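Local coordinates for protein Asp/Glu-specific dipeptidyl-peptidase (Flavobacterium psychrophilum, PDB 5JXF) that removes dipeptides from the N-terminus of oligopeptides as a serine protease, with strict specificity for an acidic residue at P1, at residues S72-G84 and N133-N145. Residues are numbered along the deposited sequence; the frame is centred on the assembly and turned at random.
Sequences SSLKDAVPHFNGG and NENLVVTFIVSIN
Lys75 NZ reaches two successive carbonyls of 133-145. It gives a 2.6 Å hydrogen bond to Ile141 O, 21° from that carbonyl plane, and another to Val142 O that arrives well above the plane. A bend at the end of the lysine chain (chi4 74°) turns the ammonium between them, and the carboxylate of Asp76 closes a salt bridge on its syn side (NZ to OD1, 3.1 Å). A water that donates to both Asp76 OD1 and Ile141 O bridges the same corner. Replacing this lysine with a leucine would probably deprive both the Ile141 and Val142 carbonyls of this donor and leave Asp76 without its counter-charge. Further along, Pro79 CB sits over the centre of the Phe140 ring, 3.6 Å from the centroid, while Asp76 O meets the ring edge at CE2. Pro79 CB also presses tightly on Val138 CG1 at 3.5 Å. Directly after the proline the backbones pair as a short antiparallel bridge: His80 and Thr139 exchange N-H...O bonds, both 2.8 Å, and Phe81 faces Val138 as the non-hydrogen-bonded pair. This joins strand 80-81 to 138-146 within the chymotrypsin-like double beta-barrel of the S46 peptidases, which carries the probable His-Asp-Ser charge relay. Phe81, its side chain about 8 Å from that of Ser662, the probable nucleophile, packs CD1 against Val138 CG2; Leu136 CD1 lies off-centre to its ring. Asn82 N then bonds Val137 O at 2.7 Å. In the second shell, Phe241 meets the Phe81 ring edge-to-face, and Cys85 O takes the bond from His80 ND1.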
loop_
_atom_site.group_PDB
_atom_site.type_symbol
_atom_site.label_atom_id
_atom_site.label_comp_id
_atom_site.label_asym_id
_atom_site.label_seq_id
_atom_site.Cartn_x
_atom_site.Cartn_y
_atom_site.Cartn_z
ATOM N N SER A 72 -10.597 17.839 -42.904
ATOM C CA SER A 72 -10.733 17.650 -41.450
ATOM C C SER A 72 -9.793 16.555 -40.982
ATOM O O SER A 72 -9.394 15.705 -41.771
ATOM C CB SER A 72 -12.165 17.299 -41.069
ATOM O OG SER A 72 -12.501 16.017 -41.573
ATOM N N SER A 73 -9.427 16.592 -39.705
ATOM C CA SER A 73 -8.564 15.568 -39.106
ATOM C C SER A 73 -8.777 15.502 -37.594
ATOM O O SER A 73 -9.591 16.260 -37.057
ATOM C CB SER A 73 -7.099 15.855 -39.404
ATOM O OG SER A 73 -6.707 17.065 -38.786
ATOM N N LEU A 74 -8.037 14.623 -36.911
ATOM C CA LEU A 74 -8.208 14.459 -35.460
ATOM C C LEU A 74 -7.990 15.760 -34.709
ATOM O O LEU A 74 -8.686 16.029 -33.738
ATOM C CB LEU A 74 -7.257 13.384 -34.900
ATOM C CG LEU A 74 -7.568 11.961 -35.372
ATOM C CD1 LEU A 74 -6.865 10.909 -34.498
ATOM C CD2 LEU A 74 -9.059 11.726 -35.378
ATOM N N LYS A 75 -7.047 16.581 -35.181
ATOM C CA LYS A 75 -6.674 17.800 -34.456
ATOM C C LYS A 75 -7.868 18.735 -34.271
ATOM O O LYS A 75 -7.947 19.455 -33.274
ATOM C CB LYS A 75 -5.528 18.545 -35.165
ATOM C CG LYS A 75 -5.944 19.343 -36.390
ATOM C CD LYS A 75 -4.963 20.470 -36.669
ATOM C CE LYS A 75 -5.261 21.149 -37.996
ATOM N NZ LYS A 75 -6.460 22.027 -37.926
ATOM N N ASP A 76 -8.790 18.707 -35.235
ATOM C CA ASP A 76 -10.030 19.482 -35.164
ATOM C C ASP A 76 -10.961 19.071 -34.032
ATOM O O ASP A 76 -11.864 19.812 -33.663
ATOM C CB ASP A 76 -10.776 19.379 -36.492
ATOM C CG ASP A 76 -10.001 20.038 -37.636
ATOM O OD1 ASP A 76 -9.408 21.114 -37.393
ATOM O OD2 ASP A 76 -9.937 19.460 -38.737
ATOM N N ALA A 77 -10.731 17.891 -33.470
ATOM C CA ALA A 77 -11.572 17.415 -32.388
ATOM C C ALA A 77 -10.877 17.534 -31.015
ATOM O O ALA A 77 -11.448 17.133 -29.988
ATOM C CB ALA A 77 -11.991 15.971 -32.661
ATOM N N VAL A 78 -9.660 18.077 -30.991
ATOM C CA VAL A 78 -8.905 18.177 -29.733
ATOM C C VAL A 78 -8.434 19.602 -29.397
ATOM O O VAL A 78 -7.296 19.989 -29.674
ATOM C CB VAL A 78 -7.691 17.232 -29.749
ATOM C CG1 VAL A 78 -7.046 17.177 -28.374
ATOM C CG2 VAL A 78 -8.141 15.811 -30.154
ATOM N N PRO A 79 -9.317 20.386 -28.772
ATOM C CA PRO A 79 -8.898 21.744 -28.418
ATOM C C PRO A 79 -8.213 21.852 -27.042
ATOM O O PRO A 79 -8.380 20.998 -26.142
ATOM C CB PRO A 79 -10.216 22.520 -28.424
ATOM C CG PRO A 79 -11.256 21.477 -28.020
ATOM C CD PRO A 79 -10.769 20.169 -28.596
ATOM N N HIS A 80 -7.435 22.917 -26.916
ATOM C CA HIS A 80 -6.820 23.353 -25.672
ATOM C C HIS A 80 -7.919 23.837 -24.741
ATOM O O HIS A 80 -8.712 24.694 -25.126
ATOM C CB HIS A 80 -5.831 24.491 -25.955
ATOM C CG HIS A 80 -4.626 24.521 -25.091
ATOM N ND1 HIS A 80 -4.574 23.922 -23.836
ATOM C CD2 HIS A 80 -3.418 25.098 -25.259
ATOM C CE1 HIS A 80 -3.392 24.112 -23.309
ATOM N NE2 HIS A 80 -2.665 24.837 -24.149
ATOM N N PHE A 81 -7.952 23.325 -23.514
ATOM C CA PHE A 81 -8.997 23.699 -22.561
ATOM C C PHE A 81 -8.467 24.690 -21.526
ATOM O O PHE A 81 -7.712 24.334 -20.627
ATOM C CB PHE A 81 -9.566 22.447 -21.861
ATOM C CG PHE A 81 -10.790 22.717 -21.030
ATOM C CD1 PHE A 81 -12.047 22.640 -21.594
ATOM C CD2 PHE A 81 -10.677 23.043 -19.686
ATOM C CE1 PHE A 81 -13.190 22.880 -20.835
ATOM C CE2 PHE A 81 -11.812 23.280 -18.917
ATOM C CZ PHE A 81 -13.069 23.209 -19.499
ATOM N N ASN A 82 -8.865 25.945 -21.684
ATOM C CA ASN A 82 -8.386 27.052 -20.864
ATOM C C ASN A 82 -6.879 27.185 -20.762
ATOM O O ASN A 82 -6.386 27.694 -19.767
ATOM C CB ASN A 82 -8.963 26.952 -19.459
ATOM C CG ASN A 82 -9.214 28.315 -18.847
ATOM O OD1 ASN A 82 -9.365 29.314 -19.567
ATOM N ND2 ASN A 82 -9.268 28.371 -17.521
ATOM N N GLY A 83 -6.147 26.728 -21.775
ATOM C CA GLY A 83 -4.691 26.849 -21.776
ATOM C C GLY A 83 -3.872 26.007 -20.787
ATOM O O GLY A 83 -2.649 26.126 -20.729
ATOM N N GLY A 84 -4.520 25.135 -20.020
ATOM C CA GLY A 84 -3.789 24.302 -19.072
ATOM C C GLY A 84 -4.124 22.818 -19.169
ATOM O O GLY A 84 -3.406 21.979 -18.637
ATOM N N ASN A 133 -19.455 30.320 -18.280
ATOM C CA ASN A 133 -18.261 30.470 -17.476
ATOM C C ASN A 133 -17.417 31.665 -17.900
ATOM O O ASN A 133 -16.821 31.658 -18.973
ATOM C CB ASN A 133 -17.438 29.185 -17.535
ATOM C CG ASN A 133 -18.206 27.991 -16.995
ATOM O OD1 ASN A 133 -18.522 27.948 -15.815
ATOM N ND2 ASN A 133 -18.502 27.017 -17.851
ATOM N N GLU A 134 -17.366 32.697 -17.064
ATOM C CA GLU A 134 -16.504 33.827 -17.375
ATOM C C GLU A 134 -15.054 33.377 -17.318
ATOM O O GLU A 134 -14.674 32.580 -16.449
ATOM C CB GLU A 134 -16.736 35.001 -16.423
ATOM C CG GLU A 134 -18.162 35.506 -16.406
ATOM C CD GLU A 134 -18.255 36.976 -16.033
ATOM O OE1 GLU A 134 -17.314 37.739 -16.348
ATOM O OE2 GLU A 134 -19.268 37.369 -15.418
ATOM N N ASN A 135 -14.273 33.862 -18.279
ATOM C CA ASN A 135 -12.837 33.628 -18.330
ATOM C C ASN A 135 -12.479 32.176 -18.591
ATOM O O ASN A 135 -11.465 31.683 -18.105
ATOM C CB ASN A 135 -12.180 34.092 -17.029
ATOM C CG ASN A 135 -12.604 35.484 -16.641
ATOM O OD1 ASN A 135 -12.795 36.348 -17.500
ATOM N ND2 ASN A 135 -12.779 35.709 -15.344
ATOM N N LEU A 136 -13.322 31.487 -19.345
ATOM C CA LEU A 136 -13.017 30.125 -19.755
ATOM C C LEU A 136 -12.990 30.087 -21.264
ATOM O O LEU A 136 -13.999 30.343 -21.908
ATOM C CB LEU A 136 -14.047 29.124 -19.209
ATOM C CG LEU A 136 -13.924 27.662 -19.652
ATOM C CD1 LEU A 136 -12.575 27.073 -19.285
ATOM C CD2 LEU A 136 -15.037 26.810 -19.028
ATOM N N VAL A 137 -11.833 29.766 -21.821
ATOM C CA VAL A 137 -11.705 29.646 -23.259
ATOM C C VAL A 137 -11.272 28.244 -23.678
ATOM O O VAL A 137 -10.694 27.482 -22.899
ATOM C CB VAL A 137 -10.711 30.674 -23.815
ATOM C CG1 VAL A 137 -11.074 32.098 -23.325
ATOM C CG2 VAL A 137 -9.294 30.305 -23.435
ATOM N N VAL A 138 -11.579 27.923 -24.925
ATOM C CA VAL A 138 -11.247 26.645 -25.534
ATOM C C VAL A 138 -10.668 26.970 -26.903
ATOM O O VAL A 138 -11.309 27.658 -27.699
ATOM C CB VAL A 138 -12.491 25.740 -25.658
ATOM C CG1 VAL A 138 -12.288 24.678 -26.697
ATOM C CG2 VAL A 138 -12.850 25.119 -24.297
ATOM N N THR A 139 -9.468 26.481 -27.178
ATOM C CA THR A 139 -8.729 26.871 -28.366
ATOM C C THR A 139 -8.504 25.741 -29.361
ATOM O O THR A 139 -7.885 24.731 -29.028
ATOM C CB THR A 139 -7.350 27.429 -27.971
ATOM O OG1 THR A 139 -7.516 28.566 -27.112
ATOM C CG2 THR A 139 -6.545 27.798 -29.214
ATOM N N PHE A 140 -8.970 25.923 -30.589
ATOM C CA PHE A 140 -8.709 24.967 -31.659
ATOM C C PHE A 140 -7.495 25.326 -32.495
ATOM O O PHE A 140 -7.251 26.509 -32.782
ATOM C CB PHE A 140 -9.942 24.844 -32.562
ATOM C CG PHE A 140 -11.103 24.194 -31.883
ATOM C CD1 PHE A 140 -11.915 24.917 -31.029
ATOM C CD2 PHE A 140 -11.368 22.850 -32.080
ATOM C CE1 PHE A 140 -13.004 24.313 -30.388
ATOM C CE2 PHE A 140 -12.443 22.235 -31.446
ATOM C CZ PHE A 140 -13.266 22.973 -30.597
ATOM N N ILE A 141 -6.724 24.312 -32.881
ATOM C CA ILE A 141 -5.577 24.542 -33.754
ATOM C C ILE A 141 -5.954 24.468 -35.245
ATOM O O ILE A 141 -6.440 23.433 -35.734
ATOM C CB ILE A 141 -4.442 23.544 -33.505
ATOM C CG1 ILE A 141 -3.974 23.604 -32.044
ATOM C CG2 ILE A 141 -3.264 23.867 -34.450
ATOM C CD1 ILE A 141 -3.656 25.013 -31.573
ATOM N N VAL A 142 -5.746 25.574 -35.957
ATOM C CA VAL A 142 -6.022 25.620 -37.404
ATOM C C VAL A 142 -4.839 25.054 -38.167
ATOM O O VAL A 142 -4.997 24.207 -39.034
ATOM C CB VAL A 142 -6.322 27.074 -37.879
ATOM C CG1 VAL A 142 -6.589 27.128 -39.411
ATOM C CG2 VAL A 142 -7.549 27.617 -37.109
ATOM N N SER A 143 -3.635 25.492 -37.815
ATOM C CA SER A 143 -2.451 25.102 -38.566
ATOM C C SER A 143 -1.188 25.300 -37.743
ATOM O O SER A 143 -1.165 26.106 -36.821
ATOM C CB SER A 143 -2.352 25.911 -39.871
ATOM O OG SER A 143 -1.957 27.247 -39.608
ATOM N N ILE A 144 -0.146 24.557 -38.103
ATOM C CA ILE A 144 1.129 24.530 -37.394
ATOM C C ILE A 144 2.248 24.953 -38.351
ATOM O O ILE A 144 2.549 24.248 -39.315
ATOM C CB ILE A 144 1.403 23.129 -36.834
ATOM C CG1 ILE A 144 0.316 22.749 -35.820
ATOM C CG2 ILE A 144 2.771 23.045 -36.173
ATOM C CD1 ILE A 144 0.367 21.302 -35.374
ATOM N N ASN A 145 2.859 26.102 -38.084
ATOM C CA ASN A 145 3.742 26.732 -39.066
ATOM C C ASN A 145 5.124 27.102 -38.536
ATOM O O ASN A 145 5.269 27.948 -37.657
ATOM C CB ASN A 145 3.050 27.970 -39.623
ATOM C CG ASN A 145 1.627 27.684 -40.054
ATOM O OD1 ASN A 145 0.696 27.719 -39.248
ATOM N ND2 ASN A 145 1.455 27.373 -41.324
HETATM O O HOH W 1 -7.306 21.859 -31.856
HETATM O O HOH W 2 -8.857 22.745 -35.321
HETATM O O HOH W 3 -7.071 27.611 -24.427
#